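Local coordinates for HI0065 (Haemophilus influenzae, PDB 1HTW), which binds ADP and magnesium on a P-loop nucleotide-binding fold and is required to form the threonylcarbamoyl group on adenosine 37 of tRNAs that read codons beginning with adenine, at residues 48-53 with 61-66; 19-24 with 125-130. One frame throughout, in Å; residues are numbered along the deposited sequence.

Interaction 1 of 2, residues 48-53 with 61-66; sequences TLTRGM and GNVKSP. With ADP (adenosine-5'-diphosphate), chain H.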
ATOM      1  N   THR A  48       4.363  -8.329   3.731  1.00 15.86           N
ATOM      2  CA  THR A  48       3.380  -9.359   3.964  1.00 13.25           C
ATOM      3  C   THR A  48       1.914  -8.824   3.828  1.00 13.81           C
ATOM      4  O   THR A  48       1.101  -9.531   3.280  1.00 16.51           O
ATOM      5  CB  THR A  48       3.483  -9.931   5.393  1.00 15.62           C
ATOM      6  OG1 THR A  48       4.822 -10.591   5.355  1.00 20.45           O
ATOM      7  CG2 THR A  48       2.450 -10.950   5.691  1.00 18.27           C
ATOM      8  N   LEU A  49       1.770  -7.584   4.275  1.00 14.58           N
ATOM      9  CA  LEU A  49       0.405  -6.982   4.090  1.00 13.40           C
ATOM     10  C   LEU A  49       0.165  -6.748   2.559  1.00 11.56           C
ATOM     11  O   LEU A  49      -0.946  -7.143   2.197  1.00 14.22           O
ATOM     12  CB  LEU A  49       0.415  -5.578   4.748  1.00 15.83           C
ATOM     13  CG  LEU A  49      -0.859  -4.754   4.474  1.00 14.55           C
ATOM     14  CD1 LEU A  49      -2.118  -5.526   4.797  1.00 20.00           C
ATOM     15  CD2 LEU A  49      -0.820  -3.428   5.257  1.00 19.54           C
ATOM     16  N   THR A  50       1.154  -6.279   1.913  1.00 15.74           N
ATOM     17  CA  THR A  50       1.029  -6.114   0.417  1.00 17.56           C
ATOM     18  C   THR A  50       0.691  -7.452  -0.217  1.00 18.63           C
ATOM     19  O   THR A  50      -0.160  -7.544  -1.113  1.00 14.42           O
ATOM     20  CB  THR A  50       2.360  -5.638  -0.118  1.00 15.57           C
ATOM     21  OG1 THR A  50       2.609  -4.302   0.380  1.00 19.29           O
ATOM     22  CG2 THR A  50       2.293  -5.498  -1.675  1.00 17.78           C
ATOM     23  N   ARG A  51       1.362  -8.507   0.207  1.00 17.20           N
ATOM     24  CA  ARG A  51       1.024  -9.849  -0.317  1.00 18.73           C
ATOM     25  C   ARG A  51      -0.385 -10.257  -0.058  1.00 21.41           C
ATOM     26  O   ARG A  51      -1.131 -10.764  -0.938  1.00 18.76           O
ATOM     27  CB  ARG A  51       2.077 -10.862   0.158  1.00 21.90           C
ATOM     28  CG  ARG A  51       1.767 -12.318  -0.125  1.00 22.81           C
ATOM     29  CD  ARG A  51       2.942 -13.205   0.432  1.00 19.08           C
ATOM     30  NE  ARG A  51       2.673 -13.862   1.674  1.00 20.45           N
ATOM     31  CZ  ARG A  51       1.895 -14.802   2.080  1.00 29.90           C
ATOM     32  NH1 ARG A  51       0.969 -15.411   1.320  1.00 19.86           N
ATOM     33  NH2 ARG A  51       1.907 -15.157   3.384  1.00 26.00           N
ATOM     34  N   GLY A  52      -0.915 -10.047   1.148  1.00 13.16           N
ATOM     35  CA  GLY A  52      -2.300 -10.383   1.470  1.00 16.54           C
ATOM     36  C   GLY A  52      -3.242  -9.484   0.525  1.00 12.14           C
ATOM     37  O   GLY A  52      -4.279 -10.030   0.199  1.00 16.83           O
ATOM     38  N   MET A  53      -2.861  -8.283   0.338  1.00 13.80           N
ATOM     39  CA  MET A  53      -3.737  -7.381  -0.528  1.00 13.42           C
ATOM     40  C   MET A  53      -3.749  -7.950  -1.956  1.00 17.01           C
ATOM     41  O   MET A  53      -4.850  -8.220  -2.463  1.00 18.17           O
ATOM     42  CB  MET A  53      -3.225  -5.989  -0.511  1.00 14.00           C
ATOM     43  CG  MET A  53      -3.253  -5.192   0.835  1.00 13.97           C
ATOM     44  SD  MET A  53      -2.550  -3.504   0.848  1.00 21.26           S
ATOM     45  CE  MET A  53      -3.935  -2.547  -0.193  1.00 20.38           C
ATOM     46  N   GLY A  61       0.916 -16.328  -7.642  1.00 19.46           N
ATOM     47  CA  GLY A  61       2.354 -16.178  -7.853  1.00 21.17           C
ATOM     48  C   GLY A  61       3.017 -15.453  -6.706  1.00 26.87           C
ATOM     49  O   GLY A  61       2.372 -14.802  -5.881  1.00 17.92           O
ATOM     50  N   ASN A  62       4.363 -15.445  -6.699  1.00 26.22           N
ATOM     51  CA  ASN A  62       5.087 -14.810  -5.628  1.00 28.06           C
ATOM     52  C   ASN A  62       4.935 -13.281  -5.689  1.00 24.94           C
ATOM     53  O   ASN A  62       4.786 -12.700  -6.740  1.00 24.79           O
ATOM     54  CB  ASN A  62       6.588 -15.111  -5.630  1.00 48.28           C
ATOM     55  CG  ASN A  62       7.053 -16.483  -5.977  1.00 75.01           C
ATOM     56  OD1 ASN A  62       8.070 -16.976  -5.431  1.00 70.68           O
ATOM     57  ND2 ASN A  62       6.390 -17.153  -6.916  1.00 71.08           N
ATOM     58  N   VAL A  63       4.954 -12.692  -4.475  1.00 20.08           N
ATOM     59  CA  VAL A  63       4.964 -11.233  -4.391  1.00 19.87           C
ATOM     60  C   VAL A  63       6.383 -10.862  -3.914  1.00 24.50           C
ATOM     61  O   VAL A  63       6.653 -10.912  -2.714  1.00 30.25           O
ATOM     62  CB  VAL A  63       3.908 -10.689  -3.423  1.00 20.32           C
ATOM     63  CG1 VAL A  63       4.097  -9.232  -3.114  1.00 28.92           C
ATOM     64  CG2 VAL A  63       2.510 -10.967  -4.012  1.00 18.97           C
ATOM     65  N   LYS A  64       7.223 -10.529  -4.873  1.00 19.46           N
ATOM     66  CA  LYS A  64       8.637 -10.256  -4.602  1.00 26.99           C
ATOM     67  C   LYS A  64       8.862  -8.777  -4.428  1.00 27.74           C
ATOM     68  O   LYS A  64       8.513  -8.000  -5.329  1.00 22.33           O
ATOM     69  CB  LYS A  64       9.486 -10.791  -5.780  1.00 25.09           C
ATOM     70  CG  LYS A  64      10.991 -10.585  -5.573  1.00 40.66           C
ATOM     71  CD  LYS A  64      11.802 -11.138  -6.726  1.00 49.19           C
ATOM     72  CE  LYS A  64      11.825 -12.657  -6.760  1.00 59.61           C
ATOM     73  NZ  LYS A  64      12.973 -13.165  -7.581  1.00 63.66           N
ATOM     74  N   SER A  65       9.406  -8.355  -3.249  1.00 17.56           N
ATOM     75  CA  SER A  65       9.663  -6.914  -3.124  1.00 20.08           C
ATOM     76  C   SER A  65      10.694  -6.463  -4.160  1.00 25.19           C
ATOM     77  O   SER A  65      11.743  -7.103  -4.340  1.00 25.93           O
ATOM     78  CB  SER A  65      10.277  -6.700  -1.708  1.00 30.17           C
ATOM     79  OG  SER A  65      10.824  -5.412  -1.584  1.00 49.54           O
ATOM     80  N   PRO A  66      10.470  -5.327  -4.797  1.00 24.13           N
ATOM     81  CA  PRO A  66      11.318  -4.841  -5.895  1.00 22.98           C
ATOM     82  C   PRO A  66      12.521  -4.093  -5.366  1.00 20.70           C
ATOM     83  O   PRO A  66      12.699  -2.886  -5.474  1.00 21.42           O
ATOM     84  CB  PRO A  66      10.356  -3.893  -6.643  1.00 26.31           C
ATOM     85  CG  PRO A  66       9.519  -3.311  -5.516  1.00 23.48           C
ATOM     86  CD  PRO A  66       9.197  -4.549  -4.689  1.00 23.41           C
TER
HETATM   87  PB  ADP H 560       8.645  -5.470   5.954  1.00 19.45           P
HETATM   88  O1B ADP H 560       8.268  -5.349   4.473  1.00 18.98           O
HETATM   89  O2B ADP H 560       7.987  -4.461   6.796  1.00 20.16           O
HETATM   90  O3B ADP H 560      10.230  -5.385   6.036  1.00 26.45           O
HETATM   91  PA  ADP H 560       8.057  -8.299   5.710  1.00 20.91           P
HETATM   92  O1A ADP H 560       9.037  -8.584   4.618  1.00 25.00           O
HETATM   93  O2A ADP H 560       6.632  -8.467   5.354  1.00 19.97           O
HETATM   94  O3A ADP H 560       8.341  -6.906   6.405  1.00 15.72           O
HETATM   95  O5' ADP H 560       8.396  -9.326   6.894  1.00 24.82           O
HETATM   96  C5' ADP H 560       7.507  -9.693   7.918  1.00 15.63           C
HETATM   97  C4' ADP H 560       8.068 -10.984   8.575  1.00 24.85           C
HETATM   98  O4' ADP H 560       7.399 -11.197   9.815  1.00 24.46           O
HETATM   99  C3' ADP H 560       7.869 -12.219   7.724  1.00 27.78           C
HETATM  100  O3' ADP H 560       9.050 -13.079   7.791  1.00 31.52           O
HETATM  101  C2' ADP H 560       6.607 -12.793   8.336  1.00 24.74           C
HETATM  102  O2' ADP H 560       6.403 -14.170   8.084  1.00 31.93           O
HETATM  103  C1' ADP H 560       6.741 -12.410   9.827  1.00 21.52           C
HETATM  104  N9  ADP H 560       5.473 -12.269  10.497  1.00 33.39           N
HETATM  105  C8  ADP H 560       5.110 -12.850  11.679  1.00 33.51           C
HETATM  106  N7  ADP H 560       3.964 -12.528  12.171  1.00 32.82           N
HETATM  107  C5  ADP H 560       3.498 -11.679  11.267  1.00 28.71           C
HETATM  108  C6  ADP H 560       2.320 -10.975  11.330  1.00 23.30           C
HETATM  109  N6  ADP H 560       1.443 -11.024  12.322  1.00 19.99           N
HETATM  110  N1  ADP H 560       2.146 -10.071  10.324  1.00 20.27           N
HETATM  111  C2  ADP H 560       3.069  -9.940   9.357  1.00 19.75           C
HETATM  112  N3  ADP H 560       4.269 -10.545   9.234  1.00 23.88           N
HETATM  113  C4  ADP H 560       4.375 -11.445  10.242  1.00 25.84           C

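Interaction 2 of 2, residues 19-24 with 125-130; sequences KKFAEI and ADILVN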
ATOM      1  N   LYS A  19      -6.621  -8.519   2.490  1.00 15.52           N
ATOM      2  CA  LYS A  19      -7.659  -8.866   1.462  1.00 14.16           C
ATOM      3  C   LYS A  19      -8.849  -7.887   1.662  1.00 21.17           C
ATOM      4  O   LYS A  19      -9.312  -7.272   0.698  1.00 17.66           O
ATOM      5  CB  LYS A  19      -8.152 -10.272   1.616  1.00 16.62           C
ATOM      6  CG  LYS A  19      -9.290 -10.615   0.602  1.00 23.15           C
ATOM      7  CD  LYS A  19      -9.792 -12.024   0.766  1.00 34.57           C
ATOM      8  CE  LYS A  19     -11.075 -12.283  -0.014  1.00 51.93           C
ATOM      9  NZ  LYS A  19     -10.965 -11.929  -1.465  1.00 38.77           N
ATOM     10  N   LYS A  20      -9.246  -7.717   2.922  1.00 16.12           N
ATOM     11  CA  LYS A  20     -10.391  -6.783   3.184  1.00 18.88           C
ATOM     12  C   LYS A  20     -10.042  -5.367   2.773  1.00 18.87           C
ATOM     13  O   LYS A  20     -10.889  -4.731   2.094  1.00 19.19           O
ATOM     14  CB  LYS A  20     -10.777  -6.834   4.664  1.00 19.31           C
ATOM     15  CG  LYS A  20     -11.893  -5.865   5.049  1.00 29.01           C
ATOM     16  CD  LYS A  20     -12.236  -5.914   6.529  1.00 26.73           C
ATOM     17  CE  LYS A  20     -13.677  -5.415   6.768  1.00 30.28           C
ATOM     18  NZ  LYS A  20     -13.643  -4.075   7.415  1.00 52.15           N
ATOM     19  N   PHE A  21      -8.863  -4.852   3.066  1.00 13.37           N
ATOM     20  CA  PHE A  21      -8.456  -3.513   2.706  1.00 13.34           C
ATOM     21  C   PHE A  21      -8.399  -3.339   1.183  1.00 16.17           C
ATOM     22  O   PHE A  21      -8.861  -2.379   0.574  1.00 18.07           O
ATOM     23  CB  PHE A  21      -7.078  -3.242   3.330  1.00 15.48           C
ATOM     24  CG  PHE A  21      -6.437  -1.917   3.174  1.00 17.48           C
ATOM     25  CD1 PHE A  21      -7.164  -0.742   3.152  1.00 15.84           C
ATOM     26  CD2 PHE A  21      -5.042  -1.780   3.145  1.00 18.46           C
ATOM     27  CE1 PHE A  21      -6.522   0.486   2.999  1.00 18.63           C
ATOM     28  CE2 PHE A  21      -4.395  -0.582   3.041  1.00 25.77           C
ATOM     29  CZ  PHE A  21      -5.166   0.605   2.928  1.00 21.90           C
ATOM     30  N   ALA A  22      -7.814  -4.326   0.481  1.00 13.16           N
ATOM     31  CA  ALA A  22      -7.687  -4.216  -0.987  1.00 17.34           C
ATOM     32  C   ALA A  22      -9.091  -4.296  -1.638  1.00 15.34           C
ATOM     33  O   ALA A  22      -9.321  -3.504  -2.571  1.00 17.14           O
ATOM     34  CB  ALA A  22      -6.849  -5.376  -1.521  1.00 15.99           C
ATOM     35  N   GLU A  23      -9.976  -5.099  -1.099  1.00 14.94           N
ATOM     36  CA  GLU A  23     -11.346  -5.201  -1.607  1.00 19.97           C
ATOM     37  C   GLU A  23     -12.050  -3.857  -1.467  1.00 22.91           C
ATOM     38  O   GLU A  23     -12.711  -3.409  -2.436  1.00 20.00           O
ATOM     39  CB  GLU A  23     -12.113  -6.330  -1.015  1.00 17.13           C
ATOM     40  CG  GLU A  23     -11.647  -7.740  -1.396  1.00 20.02           C
ATOM     41  CD  GLU A  23     -12.094  -8.126  -2.796  1.00 56.46           C
ATOM     42  OE1 GLU A  23     -12.499  -7.228  -3.566  1.00 71.30           O
ATOM     43  OE2 GLU A  23     -12.049  -9.333  -3.134  1.00 63.31           O
ATOM     44  N   ILE A  24     -11.812  -3.165  -0.342  1.00 17.50           N
ATOM     45  CA  ILE A  24     -12.408  -1.835  -0.187  1.00 19.23           C
ATOM     46  C   ILE A  24     -11.868  -0.894  -1.225  1.00 25.42           C
ATOM     47  O   ILE A  24     -12.633  -0.170  -1.898  1.00 20.40           O
ATOM     48  CB  ILE A  24     -12.165  -1.275   1.239  1.00 12.49           C
ATOM     49  CG1 ILE A  24     -13.063  -2.006   2.225  1.00 16.70           C
ATOM     50  CG2 ILE A  24     -12.273   0.221   1.287  1.00 22.63           C
ATOM     51  CD1 ILE A  24     -12.704  -1.638   3.663  1.00 20.60           C
ATOM     52  N   ALA A 125      -0.058  10.914   0.156  1.00 22.65           N
ATOM     53  CA  ALA A 125      -0.802   9.701   0.462  1.00 18.95           C
ATOM     54  C   ALA A 125      -2.291   9.977   0.704  1.00 22.41           C
ATOM     55  O   ALA A 125      -2.623  10.974   1.315  1.00 25.43           O
ATOM     56  CB  ALA A 125      -0.270   9.046   1.739  1.00 19.92           C
ATOM     57  N   ASP A 126      -3.104   8.992   0.334  1.00 20.89           N
ATOM     58  CA  ASP A 126      -4.522   9.073   0.705  1.00 18.87           C
ATOM     59  C   ASP A 126      -4.655   8.466   2.113  1.00 19.33           C
ATOM     60  O   ASP A 126      -5.484   8.879   2.902  1.00 22.73           O
ATOM     61  CB  ASP A 126      -5.406   8.308  -0.276  1.00 23.73           C
ATOM     62  CG  ASP A 126      -5.485   9.061  -1.598  1.00 30.70           C
ATOM     63  OD1 ASP A 126      -6.177  10.131  -1.637  1.00 26.10           O
ATOM     64  OD2 ASP A 126      -4.841   8.666  -2.590  1.00 26.79           O
ATOM     65  N   ILE A 127      -3.812   7.449   2.354  1.00 17.51           N
ATOM     66  CA  ILE A 127      -3.930   6.762   3.674  1.00 18.41           C
ATOM     67  C   ILE A 127      -2.510   6.281   4.067  1.00 18.33           C
ATOM     68  O   ILE A 127      -1.731   5.936   3.190  1.00 16.39           O
ATOM     69  CB  ILE A 127      -4.892   5.600   3.568  1.00 30.07           C
ATOM     70  CG1 ILE A 127      -5.201   4.918   4.913  1.00 38.31           C
ATOM     71  CG2 ILE A 127      -4.407   4.556   2.575  1.00 26.66           C
ATOM     72  CD1 ILE A 127      -6.654   4.406   4.941  1.00 24.89           C
ATOM     73  N   LEU A 128      -2.214   6.475   5.333  1.00 16.11           N
ATOM     74  CA  LEU A 128      -0.955   5.939   5.897  1.00 17.35           C
ATOM     75  C   LEU A 128      -1.323   4.656   6.615  1.00 16.87           C
ATOM     76  O   LEU A 128      -2.294   4.616   7.359  1.00 18.86           O
ATOM     77  CB  LEU A 128      -0.345   6.876   6.949  1.00 19.30           C
ATOM     78  CG  LEU A 128      -0.172   8.320   6.585  1.00 24.68           C
ATOM     79  CD1 LEU A 128       0.501   9.094   7.737  1.00 26.65           C
ATOM     80  CD2 LEU A 128       0.676   8.452   5.325  1.00 21.56           C
ATOM     81  N   VAL A 129      -0.471   3.616   6.463  1.00 13.07           N
ATOM     82  CA  VAL A 129      -0.731   2.396   7.240  1.00 19.26           C
ATOM     83  C   VAL A 129       0.495   2.223   8.154  1.00 23.25           C
ATOM     84  O   VAL A 129       1.578   1.925   7.633  1.00 21.20           O
ATOM     85  CB  VAL A 129      -0.769   1.172   6.279  1.00 19.63           C
ATOM     86  CG1 VAL A 129      -1.001  -0.093   7.076  1.00 19.16           C
ATOM     87  CG2 VAL A 129      -1.921   1.331   5.283  1.00 20.05           C
ATOM     88  N   ASN A 130       0.328   2.460   9.462  1.00 17.46           N
ATOM     89  CA  ASN A 130       1.534   2.422  10.334  1.00 16.51           C
ATOM     90  C   ASN A 130       1.491   1.117  11.094  1.00 20.67           C
ATOM     91  O   ASN A 130       0.528   0.847  11.831  1.00 19.49           O
ATOM     92  CB  ASN A 130       1.420   3.595  11.334  1.00 19.51           C
ATOM     93  CG  ASN A 130       1.583   4.946  10.677  1.00 24.76           C
ATOM     94  OD1 ASN A 130       2.116   5.052   9.578  1.00 23.47           O
ATOM     95  ND2 ASN A 130       1.076   6.022  11.301  1.00 22.31           N
TER

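Interaction 1 of 2, residues 48-53 with 61-66
V63 lays its isopropyl group against the aliphatic root of R51, the two side chains meeting at a slant. The two beta carbons come together, CB of V63 lying 4.0 Å from CB of R51. CG2 of V63 settles over the helix backbone, 4.1 Å from the CA of R51, and also nears its CG. The other methyl, CG1, turned anti to the backbone N of V63 (chi1 168°), reaches toward the preceding residue and ends 4.4 Å from CG2 of T50. Only the base of R51 serves this contact: the chain bends at chi3 (102°) and carries the guanidinium group away from the loop, where NH2 forms a salt bridge with E11, an ATP-binding residue, and NH1 a hydrogen bond with Q55. One arginine thus offers carbon to the loop and charge to the nucleotide site. Helix 46-56, on which all this rests, is the helix that follows the Walker A P-loop, and its first turn, with the loop amides of G43 and G45, binds the phosphates of ADP. T48 lies there, away from V63. Its backbone N and its OG1 both donate to O2A of ADP, the OG1 bond being 2.8 Å and the N-H bond noticeably bent, at 139°. With OG1 given to the phosphate, CG2 of T48 is left beside the adenine, 3.9 Å from C2 of ADP. The hydroxyl of T50 turns back to the carbonyl of K46 within the helix, while its methyl is what faces V63.

Interaction 2 of 2, residues 19-24 with 125-130
F21 presses the CE2-CZ end of its ring against two aliphatic side chains of strand 127-134, overlapping the methyl branches of I127 and V129. The ring carbon CZ lies 4.0 Å from CG2 of I127, a methyl that sits at the ring edge, close to its plane. CG2 of V129 approaches obliquely instead, 3.8 Å from CE2 of F21 and 4.1 Å from its CZ. V129 points back against the advancing ring, whereas I127 runs alongside F21 with the opposite heading. A chi1 of -177° sets CG of F21 anti to its backbone N and extends the ring from helix 11-28, bridging backbones whose nearest CA atoms, those of F21 and V129, are 10.7 Å apart. This is the helix-on-sheet layering of an alpha/beta P-loop fold: I127 and V129, two apart on the strand, present the same face to the helix, while L128 between them points away. The strand runs between 137-144 and 34-39, and side chains of both neighbours, L142 and V36 among them, flank the two residues in a buried apolar layer. I127 also touches I152 and I153 of helix 147-155, so its side chain meets two helices at once.

How the interactions relate
The two contacts, with centres 14 Å apart, adjoin through helix 46-56, and along the chain interaction 1 is nested within the long loop that interaction 2 closes. M53 makes one join: its CE lies 3.6 Å from CD2 of F21, and its carbonyl O is equally close to CB of A22. Nearer the nucleotide, CD2 of L49 packs 3.8 Å from CG1 of V129, the residue that also meets F21. Helix 46-56 therefore lies against both partners of interaction 2 while carrying the loop 61-66 elsewhere on its surface. Their relation to ADP differs: T48 binds it directly, whereas the side chain of V129 remains about 10 Å away.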